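Local coordinates for protein iron-containing alcohol dehydrogenase (Ralstonia eutropha, PDB 3JZD) that probably reduces maleylacetate to 3-oxoadipate with NADH or NADPH, as a homodimeric member of the iron-containing alcohol dehydrogenase family, at residues Ala180-Tyr184 / Ala279-Ile283. Sequence-based numbering, arbitrary orientation.
Sequences AEGLY and AMARI
Tyr184, whose ring meets Met280 and Ala279 along its edge, is fixed through its hydroxyl: OH donates to Glu181 OE2 over 2.5 Å, using the anti lone pair of the carboxylate, and also meets the side-chain amide of Asn272. Glu181, whose CB points away from 279-283, takes no part in the contact itself; its OE2 also receives the backbone N-H of His242, and OE1 bonds to the backbone N of Ala240 and ND1 of His243. A glutamate suits this buried spot, since its two oxygens can gather a tyrosine hydroxyl, a histidine ring nitrogen and two backbone amides at and just before the start of helix 241-253. With CG lodged between the backbone N and the carbonyl carbon (chi1 58°), the tyrosine ring folds back over its own chain, and Glu181 CA lies over the centre of one face. Met280, present as selenomethionine, brings its CE methyl near the ring plane, 4.0 Å from Tyr184 CD2; bends at chi2 and chi3 return this end although its CB points away. Ala279 sits where the backbones come close, and its single methyl fits between Leu183 and Tyr184, CB to Tyr184 CB being 3.9 Å. Leu183 then divides its branches: CD1 packs on Ile283 CG1 at 3.6 Å, while CD2 lies over one face of the Arg282 guanidinium, offset toward its rim, 4.1 Å from NE. That NE makes a salt bridge with Glu197 of helix 190-212. Farther along, Ile283 extends CD1 to Ala180 CB, 3.6 Å away, where a small residue lets the branched chain approach the helix backbone. No hydrogen bond crosses between 180-184, on helix 165-182, and helix 277-287: their union rests on shape and apolar burial, with polar bonds fixing Tyr184 and Arg282 from behind.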
# COMPACT_ATOMS: atom_id res chain seq x y z
N ALA A 180 -1.50 -12.31 -10.58
CA ALA A 180 -2.30 -12.53 -11.80
C ALA A 180 -3.80 -12.65 -11.47
O ALA A 180 -4.63 -11.99 -12.08
CB ALA A 180 -1.77 -13.77 -12.63
N GLU A 181 -4.12 -13.48 -10.48
CA GLU A 181 -5.52 -13.67 -10.04
C GLU A 181 -6.05 -12.51 -9.24
O GLU A 181 -7.26 -12.22 -9.27
CB GLU A 181 -5.71 -15.00 -9.24
CG GLU A 181 -5.45 -16.23 -10.04
CD GLU A 181 -6.35 -17.38 -9.66
OE1 GLU A 181 -6.29 -17.87 -8.48
OE2 GLU A 181 -7.10 -17.80 -10.58
N GLY A 182 -5.17 -11.82 -8.52
CA GLY A 182 -5.55 -10.62 -7.82
C GLY A 182 -6.14 -9.59 -8.80
O GLY A 182 -7.10 -8.89 -8.48
N LEU A 183 -5.58 -9.52 -9.99
CA LEU A 183 -6.07 -8.57 -10.97
C LEU A 183 -7.51 -8.85 -11.37
O LEU A 183 -8.16 -7.97 -11.88
CB LEU A 183 -5.14 -8.52 -12.19
CG LEU A 183 -3.81 -7.83 -11.93
CD1 LEU A 183 -2.76 -8.22 -13.00
CD2 LEU A 183 -4.04 -6.32 -11.88
N TYR A 184 -7.99 -10.09 -11.26
CA TYR A 184 -9.37 -10.34 -11.62
C TYR A 184 -10.25 -10.80 -10.47
O TYR A 184 -11.33 -11.33 -10.68
CB TYR A 184 -9.46 -11.28 -12.81
CG TYR A 184 -8.81 -12.65 -12.72
CD1 TYR A 184 -9.39 -13.65 -11.96
CD2 TYR A 184 -7.70 -12.98 -13.51
CE1 TYR A 184 -8.83 -14.93 -11.94
CE2 TYR A 184 -7.16 -14.26 -13.50
CZ TYR A 184 -7.74 -15.22 -12.73
OH TYR A 184 -7.24 -16.48 -12.73
N ALA A 279 -7.74 -7.78 -17.26
CA ALA A 279 -6.70 -8.29 -16.38
C ALA A 279 -5.57 -8.91 -17.25
O ALA A 279 -4.40 -8.68 -17.01
CB ALA A 279 -7.28 -9.31 -15.34
N MSE A 280 -5.94 -9.67 -18.28
CA MSE A 280 -4.95 -10.25 -19.17
C MSE A 280 -4.03 -9.23 -19.84
O MSE A 280 -2.81 -9.45 -19.91
CB MSE A 280 -5.61 -11.07 -20.27
CG MSE A 280 -6.31 -12.34 -19.87
SE MSE A 280 -5.37 -13.57 -18.68
CE MSE A 280 -5.70 -12.72 -16.97
N ALA A 281 -4.61 -8.14 -20.36
CA ALA A 281 -3.83 -7.04 -20.92
C ALA A 281 -2.82 -6.43 -19.91
O ALA A 281 -1.74 -6.01 -20.29
CB ALA A 281 -4.74 -5.95 -21.54
N ARG A 282 -3.18 -6.35 -18.64
CA ARG A 282 -2.27 -5.87 -17.61
C ARG A 282 -1.19 -6.90 -17.33
O ARG A 282 -0.04 -6.54 -17.15
CB ARG A 282 -3.00 -5.47 -16.32
CG ARG A 282 -3.93 -4.27 -16.56
CD ARG A 282 -4.65 -3.78 -15.34
NE ARG A 282 -3.73 -3.14 -14.39
CZ ARG A 282 -4.13 -2.46 -13.32
NH1 ARG A 282 -5.44 -2.34 -13.07
NH2 ARG A 282 -3.24 -1.88 -12.51
N ILE A 283 -1.54 -8.18 -17.32
CA ILE A 283 -0.51 -9.17 -17.11
C ILE A 283 0.48 -9.17 -18.28
O ILE A 283 1.69 -9.30 -18.08
CB ILE A 283 -1.10 -10.54 -16.92
CG1 ILE A 283 -1.89 -10.59 -15.59
CG2 ILE A 283 -0.00 -11.59 -17.01
CD1 ILE A 283 -2.79 -11.85 -15.49